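Local coordinates for ABC transporter periplasmic substrate-binding protein (Desulfovibrio alaskensis, PDB 5MY5) that probably captures tungstate in the periplasm, with high selectivity, and delivers it to an ABC transporter for uptake, at residues A[31-36]-A[222-227]; A[62-67]-A[81-86]; A[76-81]-A[244-249]; A[60-63]-A[69-72]. The protein carries 2 engineered substitutions. One frame throughout, in Å; residues are numbered along the deposited sequence.

Interaction 1: A[31-36]-A[222-227]; sequences ATTTST and NQYSAI
T36 and Y224 meet through their hydroxyls. T36 OG1 and Y224 OH are hydrogen-bonded at 2.7 Å, and either oxygen could be the donor. T36 OG1 lies at the edge of the phenol ring, in its plane. The two side chains approach from opposite directions. T36 holds OG1 beside its own backbone N (chi1 -58°), and there it meets both Y224 OH and T33 OG1.

T33 OG1 is hydrogen-bonded to T36 OG1 at 2.7 Å. T33 also has an outside partner, NE2 of H82, whose ring meets that of Y224 with the planes at about 45°.

Water forms a second bridge. It is hydrogen-bonded to Y224 OH at 2.7 Å and to S35 OG at 2.9 Å. Y224 OH is held by helix 34-39 twice, directly by T36 and through the water by S35.

Apolar contact is slight. CG2 of T36 comes within 3.9 Å of CE2 of Y224.

T33 is the N-cap residue of helix 34-39. The contact ties the start of this helix to strand 221-228. A chain of hydrogen bonds runs from H82 through T33 and T36 to Y224. It probably restricts the rotation of the hydroxyls and satisfies largely buried oxygens.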
loop_
_atom_site.group_PDB
_atom_site.type_symbol
_atom_site.label_atom_id
_atom_site.label_comp_id
_atom_site.label_asym_id
_atom_site.label_seq_id
_atom_site.Cartn_x
_atom_site.Cartn_y
_atom_site.Cartn_z
ATOM N N ALA A 31 -13.955 0.841 7.361
ATOM C CA ALA A 31 -12.723 0.363 7.878
ATOM C C ALA A 31 -11.703 0.381 6.811
ATOM O O ALA A 31 -11.924 -0.091 5.681
ATOM C CB ALA A 31 -12.874 -1.056 8.392
ATOM N N THR A 32 -10.525 0.911 7.157
ATOM C CA THR A 32 -9.366 0.935 6.237
ATOM C C THR A 32 -8.053 0.685 6.988
ATOM O O THR A 32 -8.133 0.299 8.148
ATOM C CB THR A 32 -9.381 2.269 5.516
ATOM O OG1 THR A 32 -8.451 2.296 4.408
ATOM C CG2 THR A 32 -9.028 3.464 6.409
ATOM N N THR A 33 -6.940 0.853 6.326
ATOM C CA THR A 33 -5.668 0.462 6.927
ATOM C C THR A 33 -4.875 1.634 7.434
ATOM O O THR A 33 -5.028 2.751 6.943
ATOM C CB THR A 33 -4.824 -0.315 5.960
ATOM O OG1 THR A 33 -4.334 0.501 4.874
ATOM C CG2 THR A 33 -5.659 -1.465 5.339
ATOM N N THR A 34 -3.953 1.348 8.364
ATOM C CA THR A 34 -3.055 2.331 8.898
ATOM C C THR A 34 -2.241 2.984 7.801
ATOM O O THR A 34 -2.150 4.173 7.723
ATOM C CB THR A 34 -2.143 1.598 9.888
ATOM O OG1 THR A 34 -2.963 0.973 10.877
ATOM C CG2 THR A 34 -1.103 2.592 10.537
ATOM N N SER A 35 -1.751 2.215 6.843
ATOM C CA SER A 35 -0.972 2.785 5.790
ATOM C C SER A 35 -1.832 3.753 4.974
ATOM O O SER A 35 -1.348 4.842 4.548
ATOM C CB SER A 35 -0.306 1.764 4.836
ATOM O OG SER A 35 -1.243 0.914 4.271
ATOM N N THR A 36 -3.101 3.371 4.743
ATOM C CA THR A 36 -4.008 4.239 3.966
ATOM C C THR A 36 -4.143 5.582 4.676
ATOM O O THR A 36 -4.024 6.681 4.054
ATOM C CB THR A 36 -5.371 3.577 3.770
ATOM O OG1 THR A 36 -5.199 2.320 3.106
ATOM C CG2 THR A 36 -6.242 4.441 2.862
ATOM N N ASN A 222 0.407 -1.730 -5.421
ATOM C CA ASN A 222 -0.377 -1.969 -4.218
ATOM C C ASN A 222 -1.810 -1.610 -4.556
ATOM O O ASN A 222 -2.222 -0.447 -4.302
ATOM C CB ASN A 222 0.202 -1.185 -3.073
ATOM C CG ASN A 222 -0.441 -1.530 -1.692
ATOM O OD1 ASN A 222 -0.665 -2.700 -1.406
ATOM N ND2 ASN A 222 -0.715 -0.504 -0.864
ATOM N N GLN A 223 -2.558 -2.570 -5.060
ATOM C CA GLN A 223 -3.908 -2.363 -5.596
ATOM C C GLN A 223 -4.894 -2.131 -4.395
ATOM O O GLN A 223 -5.045 -2.978 -3.520
ATOM C CB GLN A 223 -4.408 -3.514 -6.395
ATOM C CG GLN A 223 -5.762 -3.271 -7.016
ATOM C CD GLN A 223 -5.755 -2.150 -8.017
ATOM O OE1 GLN A 223 -4.963 -2.155 -8.991
ATOM N NE2 GLN A 223 -6.648 -1.188 -7.852
ATOM N N TYR A 224 -5.626 -0.986 -4.447
ATOM C CA TYR A 224 -6.753 -0.741 -3.575
ATOM C C TYR A 224 -8.082 -1.148 -4.164
ATOM O O TYR A 224 -8.327 -0.856 -5.396
ATOM C CB TYR A 224 -6.885 0.741 -3.287
ATOM C CG TYR A 224 -6.034 1.168 -2.197
ATOM C CD1 TYR A 224 -4.672 1.362 -2.390
ATOM C CD2 TYR A 224 -6.550 1.371 -0.938
ATOM C CE1 TYR A 224 -3.846 1.760 -1.343
ATOM C CE2 TYR A 224 -5.761 1.758 0.114
ATOM C CZ TYR A 224 -4.387 1.973 -0.080
ATOM O OH TYR A 224 -3.620 2.362 0.974
ATOM N N SER A 225 -8.949 -1.718 -3.321
ATOM C CA SER A 225 -10.338 -1.971 -3.680
ATOM C C SER A 225 -11.272 -1.519 -2.573
ATOM O O SER A 225 -10.916 -1.585 -1.385
ATOM C CB SER A 225 -10.543 -3.430 -3.948
ATOM O OG SER A 225 -9.667 -3.825 -4.993
ATOM N N ALA A 226 -12.486 -1.156 -2.985
ATOM C CA ALA A 226 -13.560 -0.966 -2.027
ATOM C C ALA A 226 -14.440 -2.177 -2.019
ATOM O O ALA A 226 -14.661 -2.815 -3.102
ATOM C CB ALA A 226 -14.403 0.281 -2.358
ATOM N N ILE A 227 -14.939 -2.533 -0.842
ATOM C CA ILE A 227 -15.847 -3.710 -0.721
ATOM C C ILE A 227 -16.952 -3.350 0.237
ATOM O O ILE A 227 -16.769 -3.256 1.450
ATOM C CB ILE A 227 -15.062 -4.906 -0.094
ATOM C CG1 ILE A 227 -13.820 -5.236 -0.913
ATOM C CG2 ILE A 227 -15.986 -6.110 -0.078
ATOM C CD1 ILE A 227 -12.810 -6.169 -0.213
HETATM O O HOH W 1 -1.039 1.596 1.492
#

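Interaction 2: A[62-67]-A[81-86]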
loop_
_atom_site.group_PDB
_atom_site.type_symbol
_atom_site.label_atom_id
_atom_site.label_comp_id
_atom_site.label_asym_id
_atom_site.label_seq_id
_atom_site.Cartn_x
_atom_site.Cartn_y
_atom_site.Cartn_z
ATOM N N VAL A 62 -6.805 0.588 10.826
ATOM C CA VAL A 62 -6.273 -0.558 11.609
ATOM C C VAL A 62 -5.455 -1.407 10.704
ATOM O O VAL A 62 -5.308 -1.072 9.540
ATOM C CB VAL A 62 -7.455 -1.336 12.221
ATOM C CG1 VAL A 62 -8.113 -0.510 13.300
ATOM C CG2 VAL A 62 -8.506 -1.790 11.221
ATOM N N GLY A 63 -4.826 -2.465 11.208
ATOM C CA GLY A 63 -4.195 -3.398 10.283
ATOM C C GLY A 63 -5.236 -4.122 9.424
ATOM O O GLY A 63 -6.423 -4.217 9.741
ATOM N N THR A 64 -4.775 -4.651 8.297
ATOM C CA THR A 64 -5.694 -5.328 7.361
ATOM C C THR A 64 -6.585 -6.403 7.980
ATOM O O THR A 64 -7.817 -6.493 7.736
ATOM C CB THR A 64 -4.907 -5.901 6.138
ATOM O OG1 THR A 64 -4.235 -4.832 5.459
ATOM C CG2 THR A 64 -5.840 -6.609 5.187
ATOM N N GLY A 65 -5.945 -7.320 8.728
ATOM C CA GLY A 65 -6.749 -8.352 9.366
ATOM C C GLY A 65 -7.872 -7.827 10.234
ATOM O O GLY A 65 -9.005 -8.323 10.165
ATOM N N LYS A 66 -7.524 -6.819 10.993
ATOM C CA LYS A 66 -8.494 -6.191 11.895
ATOM C C LYS A 66 -9.605 -5.465 11.112
ATOM O O LYS A 66 -10.737 -5.491 11.543
ATOM C CB LYS A 66 -7.764 -5.205 12.813
ATOM C CG LYS A 66 -8.642 -4.579 13.908
ATOM C CD LYS A 66 -9.336 -5.618 14.845
ATOM C CE LYS A 66 -10.354 -4.938 15.747
ATOM N NZ LYS A 66 -10.037 -3.507 16.043
ATOM N N ALA A 67 -9.232 -4.864 9.971
ATOM C CA ALA A 67 -10.252 -4.210 9.101
ATOM C C ALA A 67 -11.222 -5.203 8.620
ATOM O O ALA A 67 -12.432 -4.987 8.590
ATOM C CB ALA A 67 -9.599 -3.491 7.958
ATOM N N VAL A 81 -9.345 -1.369 1.267
ATOM C CA VAL A 81 -8.155 -2.139 1.680
ATOM C C VAL A 81 -7.318 -2.476 0.457
ATOM O O VAL A 81 -7.662 -2.055 -0.660
ATOM C CB VAL A 81 -8.517 -3.427 2.463
ATOM C CG1 VAL A 81 -9.098 -3.055 3.845
ATOM C CG2 VAL A 81 -9.510 -4.208 1.688
ATOM N N HIS A 82 -6.192 -3.142 0.709
ATOM C CA HIS A 82 -5.211 -3.364 -0.366
ATOM C C HIS A 82 -4.502 -4.690 -0.172
ATOM O O HIS A 82 -3.272 -4.731 0.013
ATOM C CB HIS A 82 -4.227 -2.192 -0.444
ATOM C CG HIS A 82 -3.701 -1.761 0.875
ATOM N ND1 HIS A 82 -2.531 -2.235 1.394
ATOM C CD2 HIS A 82 -4.202 -0.901 1.816
ATOM C CE1 HIS A 82 -2.317 -1.694 2.590
ATOM N NE2 HIS A 82 -3.333 -0.880 2.877
ATOM N N ALA A 83 -5.318 -5.726 -0.155
ATOM C CA ALA A 83 -4.854 -7.100 0.094
ATOM C C ALA A 83 -5.715 -8.140 -0.676
ATOM O O ALA A 83 -6.631 -8.751 -0.153
ATOM C CB ALA A 83 -4.852 -7.358 1.587
ATOM N N PRO A 84 -5.354 -8.285 -1.963
ATOM C CA PRO A 84 -6.265 -8.990 -2.871
ATOM C C PRO A 84 -6.678 -10.412 -2.427
ATOM O O PRO A 84 -7.821 -10.723 -2.498
ATOM C CB PRO A 84 -5.500 -8.948 -4.200
ATOM C CG PRO A 84 -4.657 -7.694 -4.118
ATOM C CD PRO A 84 -4.308 -7.563 -2.683
ATOM N N ALA A 85 -5.756 -11.239 -1.952
ATOM C CA ALA A 85 -6.158 -12.605 -1.532
ATOM C C ALA A 85 -7.127 -12.610 -0.364
ATOM O O ALA A 85 -8.133 -13.332 -0.382
ATOM C CB ALA A 85 -4.933 -13.484 -1.201
ATOM N N ALA A 86 -6.824 -11.792 0.664
ATOM C CA ALA A 86 -7.710 -11.711 1.815
ATOM C C ALA A 86 -9.064 -11.102 1.388
ATOM O O ALA A 86 -10.077 -11.484 1.912
ATOM C CB ALA A 86 -7.077 -10.872 2.828
HETATM O O HOH W 2 -4.865 -4.097 3.033
#
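T64 has the most surface buried here, and its methyl does the touching. T64 CG2 sits 3.8 Å from A83 CB, a plain methyl-to-methyl contact. Its chi1 of -59° puts OG1 beside the backbone N and leaves CG2 anti to it. That hydroxyl reaches a water at 2.6 Å. The same water accepts a hydrogen bond from H82 N at 2.8 Å, so it links the two segments. It also lies over one face of the H82 ring, 3.3 Å above the plane and near its centre.

V81 is the second main residue. Its CG1 packs at 4.2 Å against CB of A67, which lies about one turn along the helix from T64. T33 of strand 27-33 also touches both T64 and V81.

Both segments are helix starts. G63 is the N-cap residue of helix 64-72, and the bond from A67 N to G63 O, at 2.9 Å, closes its first turn. A83 is the N-cap residue of helix 84-92, and its N is hydrogen-bonded to E87 OE2. Two helices that begin side by side just beyond the ends of strands 56-62 and 78-81 are typical of the alpha/beta lobes of periplasmic binding proteins.

Interaction 3: A[76-81]-A[244-249]; sequences VDILLV and KFVNWM
I78 reaches out from strand 78-81 to F245 and V246 of helix 239-250. This is helix-on-sheet packing within an alpha/beta lobe of the periplasmic binding protein fold.

The end of I78 carries the contact. Its CD1 lies 3.7 Å from F245 CD2, and the two side chains cross at about a right angle. The methyl meets the aromatic ring obliquely. I78 is extended, with CG1 anti to the backbone N (chi1 -167°) and the second torsion also near 180°. This straight chain carries CD1 well clear of the strand and up to the helix.

V246, the next residue on the helix, meets the same methyl at an oblique angle. Its CG2 branch does the touching. V246 also touches A226 and P228 of strand 221-228, which pairs with 78-81.

F245 extends from the helix with CG anti to its backbone N. One face of its ring is met by M249 CG, 3.5 Å above the plane and offset toward the rim. F49 of helix 41-53 meets F245 edge-to-face. L28 and M30 of strand 27-33 also touch F245. The ring is therefore packed between the sheet and a second helix.

L80, two residues on from I78, likewise points toward the helix and loses surface to it, but without a close contact. The contact is wholly apolar. Its second approach is I78 CD1 to V246 CG2, at 4.0 Å.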
loop_
_atom_site.group_PDB
_atom_site.type_symbol
_atom_site.label_atom_id
_atom_site.label_comp_id
_atom_site.label_asym_id
_atom_site.label_seq_id
_atom_site.Cartn_x
_atom_site.Cartn_y
_atom_site.Cartn_z
ATOM N N VAL A 76 -18.909 -1.967 10.406
ATOM C CA VAL A 76 -18.764 -0.987 9.342
ATOM C C VAL A 76 -19.560 -1.377 8.106
ATOM O O VAL A 76 -19.972 -2.530 7.909
ATOM C CB VAL A 76 -17.258 -0.762 8.963
ATOM C CG1 VAL A 76 -16.441 -0.224 10.101
ATOM C CG2 VAL A 76 -16.638 -2.030 8.358
ATOM N N ASP A 77 -19.823 -0.396 7.251
ATOM C CA ASP A 77 -20.530 -0.559 6.041
ATOM C C ASP A 77 -19.694 -0.918 4.789
ATOM O O ASP A 77 -20.198 -1.413 3.786
ATOM C CB ASP A 77 -21.261 0.756 5.731
ATOM C CG ASP A 77 -22.130 1.231 6.903
ATOM O OD1 ASP A 77 -23.022 0.435 7.345
ATOM O OD2 ASP A 77 -21.943 2.357 7.412
ATOM N N ILE A 78 -18.414 -0.563 4.853
ATOM C CA ILE A 78 -17.513 -0.696 3.666
ATOM C C ILE A 78 -16.079 -0.813 4.131
ATOM O O ILE A 78 -15.695 -0.273 5.146
ATOM C CB ILE A 78 -17.717 0.544 2.743
ATOM C CG1 ILE A 78 -17.089 0.286 1.414
ATOM C CG2 ILE A 78 -17.259 1.800 3.415
ATOM C CD1 ILE A 78 -17.452 1.354 0.394
ATOM N N LEU A 79 -15.322 -1.529 3.326
ATOM C CA LEU A 79 -13.899 -1.654 3.508
ATOM C C LEU A 79 -13.214 -0.874 2.359
ATOM O O LEU A 79 -13.616 -0.954 1.214
ATOM C CB LEU A 79 -13.450 -3.137 3.374
ATOM C CG LEU A 79 -14.038 -4.115 4.335
ATOM C CD1 LEU A 79 -13.326 -5.476 4.215
ATOM C CD2 LEU A 79 -14.113 -3.665 5.750
ATOM N N LEU A 80 -12.072 -0.321 2.719
ATOM C CA LEU A 80 -11.125 0.206 1.649
ATOM C C LEU A 80 -9.796 -0.380 2.047
ATOM O O LEU A 80 -9.143 0.060 2.974
ATOM C CB LEU A 80 -11.099 1.754 1.648
ATOM C CG LEU A 80 -10.159 2.353 0.605
ATOM C CD1 LEU A 80 -10.538 2.003 -0.824
ATOM C CD2 LEU A 80 -10.143 3.904 0.861
ATOM N N VAL A 81 -9.345 -1.369 1.267
ATOM C CA VAL A 81 -8.155 -2.139 1.680
ATOM C C VAL A 81 -7.318 -2.476 0.457
ATOM O O VAL A 81 -7.662 -2.055 -0.660
ATOM C CB VAL A 81 -8.517 -3.427 2.463
ATOM C CG1 VAL A 81 -9.098 -3.055 3.845
ATOM C CG2 VAL A 81 -9.510 -4.208 1.688
ATOM N N LYS A 244 -22.902 4.300 -2.877
ATOM C CA LYS A 244 -22.700 5.679 -3.295
ATOM C C LYS A 244 -21.241 6.061 -3.254
ATOM O O LYS A 244 -20.731 6.772 -4.133
ATOM C CB LYS A 244 -23.569 6.600 -2.486
ATOM C CG LYS A 244 -23.571 8.062 -2.885
ATOM C CD LYS A 244 -24.243 8.379 -4.240
ATOM C CE LYS A 244 -25.705 7.893 -4.378
ATOM N NZ LYS A 244 -26.678 8.596 -3.429
ATOM N N PHE A 245 -20.518 5.611 -2.234
ATOM C CA PHE A 245 -19.096 5.886 -2.130
ATOM C C PHE A 245 -18.363 5.216 -3.297
ATOM O O PHE A 245 -17.425 5.811 -3.812
ATOM C CB PHE A 245 -18.507 5.431 -0.746
ATOM C CG PHE A 245 -17.071 5.689 -0.593
ATOM C CD1 PHE A 245 -16.609 6.954 -0.311
ATOM C CD2 PHE A 245 -16.175 4.680 -0.731
ATOM C CE1 PHE A 245 -15.246 7.198 -0.170
ATOM C CE2 PHE A 245 -14.815 4.927 -0.512
ATOM C CZ PHE A 245 -14.357 6.149 -0.264
ATOM N N VAL A 246 -18.672 3.941 -3.579
ATOM C CA VAL A 246 -17.991 3.221 -4.680
ATOM C C VAL A 246 -18.248 3.951 -5.955
ATOM O O VAL A 246 -17.328 4.156 -6.763
ATOM C CB VAL A 246 -18.440 1.767 -4.772
ATOM C CG1 VAL A 246 -17.853 0.998 -5.915
ATOM C CG2 VAL A 246 -18.090 1.015 -3.521
ATOM N N ASN A 247 -19.484 4.380 -6.114
ATOM C CA ASN A 247 -19.846 5.083 -7.360
ATOM C C ASN A 247 -19.047 6.357 -7.497
ATOM O O ASN A 247 -18.535 6.670 -8.545
ATOM C CB ASN A 247 -21.369 5.323 -7.377
ATOM C CG ASN A 247 -21.818 6.053 -8.599
ATOM O OD1 ASN A 247 -21.767 7.259 -8.645
ATOM N ND2 ASN A 247 -22.319 5.290 -9.576
ATOM N N TRP A 248 -19.000 7.170 -6.416
ATOM C CA TRP A 248 -18.235 8.328 -6.383
ATOM C C TRP A 248 -16.746 8.137 -6.659
ATOM O O TRP A 248 -16.146 8.856 -7.491
ATOM C CB TRP A 248 -18.476 9.055 -5.050
ATOM C CG TRP A 248 -17.777 10.384 -4.938
ATOM C CD1 TRP A 248 -18.213 11.564 -5.467
ATOM C CD2 TRP A 248 -16.582 10.682 -4.244
ATOM N NE1 TRP A 248 -17.336 12.547 -5.187
ATOM C CE2 TRP A 248 -16.327 12.045 -4.397
ATOM C CE3 TRP A 248 -15.661 9.911 -3.481
ATOM C CZ2 TRP A 248 -15.204 12.656 -3.864
ATOM C CZ3 TRP A 248 -14.601 10.504 -2.929
ATOM C CH2 TRP A 248 -14.348 11.882 -3.113
ATOM N N MET A 249 -16.135 7.100 -6.046
ATOM C CA MET A 249 -14.701 6.958 -6.162
ATOM C C MET A 249 -14.361 6.494 -7.570
ATOM O O MET A 249 -13.224 6.761 -8.021
ATOM C CB MET A 249 -14.173 5.810 -5.251
ATOM C CG MET A 249 -14.168 6.217 -3.816
ATOM S SD MET A 249 -12.813 7.366 -3.398
ATOM C CE MET A 249 -11.427 6.160 -3.315
#

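Interaction 4: A[60-63]-A[69-72]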
loop_
_atom_site.group_PDB
_atom_site.type_symbol
_atom_site.label_atom_id
_atom_site.label_comp_id
_atom_site.label_asym_id
_atom_site.label_seq_id
_atom_site.Cartn_x
_atom_site.Cartn_y
_atom_site.Cartn_z
ATOM N N THR A 60 -12.112 4.211 10.444
ATOM C CA THR A 60 -11.156 3.778 11.413
ATOM C C THR A 60 -10.084 3.035 10.664
ATOM O O THR A 60 -10.400 2.173 9.759
ATOM C CB THR A 60 -11.867 2.824 12.358
ATOM O OG1 THR A 60 -12.804 3.636 13.111
ATOM C CG2 THR A 60 -10.934 2.205 13.357
ATOM N N ALA A 61 -8.838 3.345 11.035
ATOM C CA ALA A 61 -7.644 2.802 10.403
ATOM C C ALA A 61 -6.926 1.827 11.299
ATOM O O ALA A 61 -6.501 2.183 12.432
ATOM C CB ALA A 61 -6.719 3.951 10.006
ATOM N N VAL A 62 -6.805 0.588 10.826
ATOM C CA VAL A 62 -6.273 -0.558 11.609
ATOM C C VAL A 62 -5.455 -1.407 10.704
ATOM O O VAL A 62 -5.308 -1.072 9.540
ATOM C CB VAL A 62 -7.455 -1.336 12.221
ATOM C CG1 VAL A 62 -8.113 -0.510 13.300
ATOM C CG2 VAL A 62 -8.506 -1.790 11.221
ATOM N N GLY A 63 -4.826 -2.465 11.208
ATOM C CA GLY A 63 -4.195 -3.398 10.283
ATOM C C GLY A 63 -5.236 -4.122 9.424
ATOM O O GLY A 63 -6.423 -4.217 9.741
ATOM N N LYS A 69 -11.875 -8.092 9.922
ATOM C CA LYS A 69 -12.630 -8.542 11.091
ATOM C C LYS A 69 -13.757 -7.557 11.433
ATOM O O LYS A 69 -14.834 -8.001 11.742
ATOM C CB LYS A 69 -11.743 -8.786 12.328
ATOM C CG LYS A 69 -11.005 -10.135 12.301
ATOM C CD LYS A 69 -10.386 -10.577 13.647
ATOM C CE LYS A 69 -9.178 -9.758 14.066
ATOM N NZ LYS A 69 -7.945 -9.905 13.229
ATOM N N MET A 70 -13.511 -6.248 11.344
ATOM C CA MET A 70 -14.546 -5.255 11.557
ATOM C C MET A 70 -15.695 -5.426 10.584
ATOM O O MET A 70 -16.870 -5.290 10.969
ATOM C CB MET A 70 -14.018 -3.820 11.468
ATOM C CG MET A 70 -13.080 -3.388 12.627
ATOM S SD MET A 70 -12.446 -1.718 12.547
ATOM C CE MET A 70 -13.871 -0.923 13.414
ATOM N N GLY A 71 -15.415 -5.739 9.277
ATOM C CA GLY A 71 -16.448 -6.018 8.328
ATOM C C GLY A 71 -17.201 -7.282 8.662
ATOM O O GLY A 71 -18.442 -7.309 8.653
ATOM N N GLU A 72 -16.462 -8.344 8.995
ATOM C CA GLU A 72 -17.110 -9.552 9.465
ATOM C C GLU A 72 -17.994 -9.359 10.735
ATOM O O GLU A 72 -19.022 -9.960 10.792
ATOM C CB GLU A 72 -16.040 -10.612 9.742
ATOM C CG GLU A 72 -16.614 -11.989 10.034
ATOM C CD GLU A 72 -15.520 -13.017 10.267
ATOM O OE1 GLU A 72 -14.342 -12.699 10.029
ATOM O OE2 GLU A 72 -15.901 -14.162 10.664
#
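Strand 60-62 and helix residues 69-72 stand well apart at the backbone, with V62 CA and M70 CA 9.5 Å from each other. They are the strand and the helix of one beta-alpha unit. Strand 56-62 runs into G63, the N-cap residue of helix 64-72, and the helix folds back beside the strand. Strand 56-62, helix 64-72 and strand 78-81 form a beta-alpha-beta crossover, with strand 27-33 lying between the two strands and parallel to both.

M70 spans the gap. It is the only residue of 69-72 to touch the strand, and its sulfur makes the approach. Its chi1 of -69° puts CG beside the backbone N, anti to the carbonyl carbon, and the second torsion is fully extended at 180°. These torsions send SD out to the strand. The chain then bends at the last torsion, 87°, and CE stays about as near T60 CG2 as the sulfur does.

V62 and T60 both point toward the helix, while A61 between them points away. V62 meets M70 obliquely through its CG2 branch. T60 is exposed, and its methyl rather than its hydroxyl faces the sulfur. M70 also touches D75, in the loop before strand 78-81.

The contact is loose and lies at the surface. M70 SD is 4.2 Å from V62 CG2 and 4.3 Å from T60 CG2.

Overall arrangement
Interactions 1 and 3 are buried, interaction 2 is partly buried and interaction 4 is at the surface. All four rest on one sheet. Strand 27-33 pairs with 56-62 and 78-81, and 78-81 pairs with 221-228. Interactions 2 and 4 use opposite ends of helix 64-72. The segments of interactions 2 and 3 overlap at V81, which makes contact only in interaction 2. The chemistry changes with place. Interaction 1, nearest the centre of the chain, is polar and built from hydroxyls. H82 of interaction 2 joins it through T33. Interaction 2 mixes methyl packing with a water bridge. Interaction 3 is apolar, and interaction 4 rests on one methionine sulfur.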